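Local coordinates for protein acyl-CoA dehydrogenase (Bacillus anthracis, PDB 3OWA) that probably oxidises acyl-CoA thioesters to the corresponding enoyl-CoA products, passing the electrons to a bound flavin-adenine dinucleotide, at residues 139-143 against 144-148; 320-323 against 324-328; 364-367 against 368-372. One frame throughout, in Å; residues are numbered along the deposited sequence. Where two conformers were deposited one is given.

Contact 1: 139-143 against 144-148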
# COMPACT_ATOMS: atom_id res chain seq x y z
N LEU A 139 13.57 -13.45 -35.79
CA LEU A 139 13.49 -14.38 -34.66
C LEU A 139 14.79 -15.10 -34.25
O LEU A 139 15.07 -15.18 -33.04
CB LEU A 139 12.34 -15.36 -34.80
CG LEU A 139 10.97 -14.69 -34.84
CD1 LEU A 139 9.93 -15.77 -34.94
CD2 LEU A 139 10.72 -13.85 -33.58
N PRO A 140 15.58 -15.62 -35.24
CA PRO A 140 16.82 -16.32 -34.87
C PRO A 140 17.72 -15.45 -34.01
O PRO A 140 18.39 -15.94 -33.13
CB PRO A 140 17.49 -16.63 -36.22
CG PRO A 140 16.33 -16.75 -37.19
CD PRO A 140 15.28 -15.76 -36.68
N LEU A 141 17.70 -14.16 -34.26
CA LEU A 141 18.56 -13.22 -33.57
C LEU A 141 17.96 -12.82 -32.20
O LEU A 141 18.69 -12.72 -31.21
CB LEU A 141 18.71 -12.00 -34.45
CG LEU A 141 19.31 -12.25 -35.85
CD1 LEU A 141 18.81 -11.15 -36.79
CD2 LEU A 141 20.87 -12.29 -35.76
N LEU A 142 16.65 -12.62 -32.17
CA LEU A 142 15.96 -12.29 -30.93
C LEU A 142 16.01 -13.47 -29.96
O LEU A 142 16.19 -13.29 -28.75
CB LEU A 142 14.53 -11.85 -31.22
CG LEU A 142 14.36 -10.52 -31.98
CD1 LEU A 142 12.89 -10.33 -32.35
CD2 LEU A 142 14.81 -9.31 -31.17
N ALA A 143 15.92 -14.68 -30.50
CA ALA A 143 15.90 -15.88 -29.67
C ALA A 143 17.20 -16.10 -28.90
O ALA A 143 17.19 -16.69 -27.82
CB ALA A 143 15.54 -17.12 -30.50
N THR A 144 18.31 -15.60 -29.42
CA THR A 144 19.60 -15.78 -28.73
C THR A 144 20.04 -14.53 -28.00
O THR A 144 21.05 -14.52 -27.26
CB THR A 144 20.73 -16.14 -29.71
OG1 THR A 144 20.85 -15.10 -30.67
CG2 THR A 144 20.44 -17.48 -30.42
N GLY A 145 19.31 -13.44 -28.22
CA GLY A 145 19.69 -12.18 -27.61
C GLY A 145 20.73 -11.44 -28.43
O GLY A 145 21.18 -10.37 -28.03
N GLU A 146 21.08 -11.98 -29.59
CA GLU A 146 21.97 -11.28 -30.54
C GLU A 146 21.38 -9.92 -30.94
O GLU A 146 22.10 -8.95 -31.10
CB GLU A 146 22.19 -12.13 -31.78
CG GLU A 146 23.49 -11.83 -32.50
CD GLU A 146 23.96 -13.03 -33.33
OE1 GLU A 146 23.89 -14.19 -32.81
OE2 GLU A 146 24.40 -12.81 -34.48
N LYS A 147 20.07 -9.89 -31.15
CA LYS A 147 19.31 -8.65 -31.16
C LYS A 147 18.47 -8.65 -29.89
O LYS A 147 18.17 -9.74 -29.36
CB LYS A 147 18.42 -8.56 -32.39
CG LYS A 147 19.16 -8.13 -33.66
CD LYS A 147 18.21 -7.85 -34.80
CE LYS A 147 18.99 -7.40 -36.04
NZ LYS A 147 18.24 -6.35 -36.72
N LEU A 148 18.12 -7.45 -29.41
CA LEU A 148 17.23 -7.28 -28.27
C LEU A 148 16.03 -6.45 -28.69
O LEU A 148 16.15 -5.54 -29.51
CB LEU A 148 17.98 -6.60 -27.11
CG LEU A 148 19.10 -7.53 -26.59
CD1 LEU A 148 20.01 -6.76 -25.63
CD2 LEU A 148 18.54 -8.85 -25.98
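L141 and K147 each turn CG away from their own carbonyl carbon (chi1 -59° and -80°), and this brings the two side chains across one another where the helix ends. The aliphatic part of K147 runs past L141, with CE 3.8 Å from L141 CD1 and CD 3.9 Å from the same methyl, while K147 CB also meets L142 CD2 at 3.9 Å. On the other branch of L141, CD2 lies 3.8 Å from E146 OE2, a plain van der Waals touch. Beside this hydrocarbon the backbone closes with a Schellman motif. G145, at positive phi (85°), breaks the helical path, and its N reaches L142 O at 3.2 Å. K147 N then binds L141 O at 3.1 Å, nearly straight at the hydrogen but from above the carbonyl plane. T144 adds two weak bonds to the same oxygen, from its N and from OG1. The turn thus ends helix 132-144 and leads the chain into strand 149-152. L142 packs on I126 of helix 124-129 and its O accepts a bond from H118 in helix 110-122, while L148 pairs through its backbone with D194 and V195, the latter opening strand 195-202.

Contact 2: 320-323 against 324-328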
# COMPACT_ATOMS: atom_id res chain seq x y z
N ALA A 320 -3.11 -18.44 -3.08
CA ALA A 320 -4.24 -18.23 -3.98
C ALA A 320 -3.79 -17.64 -5.32
O ALA A 320 -4.28 -18.06 -6.36
CB ALA A 320 -5.35 -17.39 -3.32
N ALA A 321 -2.82 -16.72 -5.29
CA ALA A 321 -2.30 -16.13 -6.54
C ALA A 321 -1.58 -17.15 -7.41
O ALA A 321 -1.77 -17.21 -8.63
CB ALA A 321 -1.37 -14.90 -6.23
N GLU A 322 -0.70 -17.93 -6.78
CA GLU A 322 0.04 -18.95 -7.50
C GLU A 322 -0.93 -19.96 -8.13
O GLU A 322 -0.77 -20.32 -9.31
CB GLU A 322 1.00 -19.69 -6.57
CG GLU A 322 1.79 -20.79 -7.26
CD GLU A 322 2.54 -21.68 -6.28
OE1 GLU A 322 1.99 -22.03 -5.18
OE2 GLU A 322 3.69 -22.04 -6.62
N SER A 323 -1.93 -20.41 -7.37
CA SER A 323 -2.92 -21.35 -7.89
C SER A 323 -3.68 -20.78 -9.09
O SER A 323 -3.83 -21.46 -10.11
CB SER A 323 -3.90 -21.80 -6.81
OG SER A 323 -3.23 -22.22 -5.64
N SER A 324 -4.17 -19.56 -8.98
CA SER A 324 -4.99 -19.04 -10.05
C SER A 324 -4.17 -18.66 -11.32
O SER A 324 -4.67 -18.78 -12.45
CB SER A 324 -5.88 -17.88 -9.56
OG SER A 324 -5.09 -16.80 -9.10
N VAL A 325 -2.92 -18.24 -11.14
CA VAL A 325 -2.07 -17.91 -12.30
C VAL A 325 -1.71 -19.16 -13.11
O VAL A 325 -1.80 -19.14 -14.34
CB VAL A 325 -0.79 -17.10 -11.89
CG1 VAL A 325 0.07 -16.85 -13.08
CG2 VAL A 325 -1.18 -15.75 -11.31
N TYR A 326 -1.27 -20.23 -12.45
CA TYR A 326 -0.89 -21.45 -13.17
C TYR A 326 -2.09 -22.19 -13.75
O TYR A 326 -1.95 -22.88 -14.74
CB TYR A 326 0.00 -22.37 -12.33
CG TYR A 326 1.43 -21.90 -12.36
CD1 TYR A 326 1.97 -21.15 -11.30
CD2 TYR A 326 2.23 -22.13 -13.49
CE1 TYR A 326 3.30 -20.67 -11.37
CE2 TYR A 326 3.53 -21.67 -13.56
CZ TYR A 326 4.06 -20.94 -12.51
OH TYR A 326 5.35 -20.50 -12.60
N ARG A 327 -3.25 -22.00 -13.15
CA ARG A 327 -4.50 -22.43 -13.73
C ARG A 327 -4.65 -21.79 -15.10
O ARG A 327 -4.95 -22.47 -16.06
CB ARG A 327 -5.68 -22.05 -12.83
CG ARG A 327 -7.05 -22.35 -13.43
CD ARG A 327 -8.14 -22.16 -12.42
NE ARG A 327 -9.47 -22.50 -12.93
CZ ARG A 327 -10.60 -22.33 -12.25
NH1 ARG A 327 -10.60 -21.83 -11.01
NH2 ARG A 327 -11.75 -22.67 -12.82
N THR A 328 -4.48 -20.47 -15.18
CA THR A 328 -4.61 -19.79 -16.46
C THR A 328 -3.57 -20.28 -17.48
O THR A 328 -3.90 -20.50 -18.66
CB THR A 328 -4.49 -18.25 -16.25
OG1 THR A 328 -5.54 -17.82 -15.39
CG2 THR A 328 -4.61 -17.51 -17.57
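E322 and Y326 touch one turn apart, as do S324 and A320, and the backbone bonds underneath are regular i to i+4 links. S324 N meets A320 O at 3.0 Å, V325 N meets A321 O at 2.9 Å, and Y326 N meets E322 O at 3.2 Å, almost straight (171°). R327 N completes the run on S323 O.

Among the hydroxyls, S324 OG sits between its own backbone N and carbonyl carbon (chi1 62°), laid back over the preceding carbonyls. It lies 3.1 Å from A320 O and 3.4 Å from A321 O; the bond to A320 O is probable rather than certain. S323 OG bonds to Y319 O and to R512 NH1.

All of this belongs to helix 305-336, a long member of the C-terminal helical bundle of the acyl-CoA dehydrogenase fold, flanked here by helices 257-293, 358-383 and 490-520.

V325 CG2, beside its own backbone N, packs closely against the carbonyl oxygen one turn back, 3.1 Å from A321 O. Apolar contact is slight: E322 CG comes within 4.1 Å of Y326 CD1, the carboxylate and ring planes 68° apart.

Charged and polar ends reach other parts of the chain: R512 and K281 of flanking helices and Y595 of the C-terminal tail grip the E322 carboxylate, R327 forms a salt bridge with E507, and Y326 OH bonds to E103 of helix 95-105.

Contact 3: 364-367 against 368-372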
# COMPACT_ATOMS: atom_id res chain seq x y z
N ASN A 364 -5.67 -12.33 -13.21
CA ASN A 364 -4.34 -12.70 -12.70
C ASN A 364 -3.50 -11.46 -12.53
O ASN A 364 -2.80 -11.30 -11.53
CB ASN A 364 -3.62 -13.61 -13.68
CG ASN A 364 -4.13 -15.06 -13.67
OD1 ASN A 364 -4.85 -15.51 -12.77
ND2 ASN A 364 -3.73 -15.78 -14.68
N LYS A 365 -3.56 -10.57 -13.51
CA LYS A 365 -2.76 -9.39 -13.45
C LYS A 365 -3.12 -8.51 -12.25
O LYS A 365 -2.23 -8.06 -11.52
CB LYS A 365 -2.85 -8.61 -14.77
CG LYS A 365 -1.83 -7.48 -14.89
CD LYS A 365 -2.38 -6.16 -14.42
CE LYS A 365 -1.29 -5.15 -14.32
NZ LYS A 365 -1.77 -3.76 -13.99
N VAL A 366 -4.42 -8.25 -12.06
CA VAL A 366 -4.86 -7.42 -10.97
C VAL A 366 -4.64 -8.14 -9.65
O VAL A 366 -4.13 -7.56 -8.68
CB VAL A 366 -6.38 -7.04 -11.07
CG1 VAL A 366 -6.81 -6.27 -9.79
CG2 VAL A 366 -6.65 -6.23 -12.33
N PHE A 367 -5.00 -9.41 -9.60
CA PHE A 367 -4.92 -10.12 -8.33
C PHE A 367 -3.46 -10.30 -7.92
O PHE A 367 -3.11 -10.06 -6.78
CB PHE A 367 -5.60 -11.48 -8.42
CG PHE A 367 -5.74 -12.18 -7.11
CD1 PHE A 367 -6.81 -11.91 -6.27
CD2 PHE A 367 -4.84 -13.18 -6.73
CE1 PHE A 367 -6.95 -12.57 -5.06
CE2 PHE A 367 -4.96 -13.84 -5.52
CZ PHE A 367 -6.02 -13.55 -4.67
N GLY A 368 -2.61 -10.70 -8.86
CA GLY A 368 -1.17 -10.88 -8.57
C GLY A 368 -0.49 -9.58 -8.15
O GLY A 368 0.27 -9.54 -7.19
N SER A 369 -0.75 -8.50 -8.88
CA SER A 369 -0.08 -7.25 -8.53
C SER A 369 -0.52 -6.75 -7.14
O SER A 369 0.29 -6.19 -6.40
CB SER A 369 -0.33 -6.22 -9.63
OG SER A 369 -1.74 -5.92 -9.76
N GLU A 370 -1.79 -6.95 -6.78
CA GLU A 370 -2.29 -6.54 -5.44
C GLU A 370 -1.84 -7.44 -4.31
O GLU A 370 -1.58 -6.97 -3.20
CB GLU A 370 -3.84 -6.41 -5.43
CG GLU A 370 -4.22 -5.29 -6.36
CD GLU A 370 -5.68 -4.84 -6.20
OE1 GLU A 370 -6.53 -5.66 -5.77
OE2 GLU A 370 -5.97 -3.67 -6.53
N VAL A 371 -1.74 -8.72 -4.55
CA VAL A 371 -1.16 -9.60 -3.55
C VAL A 371 0.32 -9.25 -3.32
O VAL A 371 0.78 -9.21 -2.18
CB VAL A 371 -1.28 -11.11 -4.04
CG1 VAL A 371 -0.34 -11.99 -3.25
CG2 VAL A 371 -2.73 -11.61 -3.86
N LEU A 372 1.07 -8.95 -4.39
CA LEU A 372 2.48 -8.60 -4.22
C LEU A 372 2.55 -7.26 -3.48
O LEU A 372 3.36 -7.09 -2.55
CB LEU A 372 3.19 -8.45 -5.56
CG LEU A 372 4.64 -7.94 -5.49
CD1 LEU A 372 5.49 -8.84 -4.63
CD2 LEU A 372 5.25 -7.67 -6.89
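F367 and V371 cross one turn apart, the valine lying over the phenyl face. V371 CG2 stands 3.5 Å above the ring plane, offset toward the rim, and is closest to F367 CE2 at 3.6 Å; with the centroid 4.0 Å from CG2, this is a CH-pi contact. The ring can receive the methyl because F367 CG is anti to the backbone N (chi1 -171°), which puts the ring beside the carbonyl carbon, leaning toward the side where V371 follows. The backbone ties the same pair, V371 N giving its hydrogen to F367 O at 2.9 Å.

V366 and E370, by contrast, lie alongside each other and point the same way, with V366 CG1 4.0 Å from E370 CD. The carboxylate goes beyond the valine to a salt bridge with R415 of helix 411-427.

S369 folds back on the backbone. Its OG is 2.8 Å from K365 O and 3.1 Å from V366 O, both candidates for its one proton, and it also receives a bond from N411 ND2. K365 NZ is held by F407 O, G409 O and N411 OD1, which gives the buried ammonium several oxygens.

Packing from i to i+4 is what any alpha-helix gives; helix 358-383 here belongs to the C-terminal helical bundle of the acyl-CoA dehydrogenase fold, beside helices 257-293, 305-336 and 411-427.

Contacts 2 and 3 are core, on adjacent helices of one C-terminal bundle with centres 10 Å apart, and they touch: A321 N lies 3.6 Å from F367 CE2, and the N364 side chain packs on S324 and V325. Contact 1 is partly buried, about 30 Å from either by centres, at the join between the N-terminal helices and the sheet domain. Place shows in the chemistry. The helix end of 139-148 gathers several donors on one carbonyl oxygen beside leucine and lysine hydrocarbon, whereas the two mid-helix turns follow the regular i to i+4 backbone bonding and send their charged ends to neighbouring helices and loops.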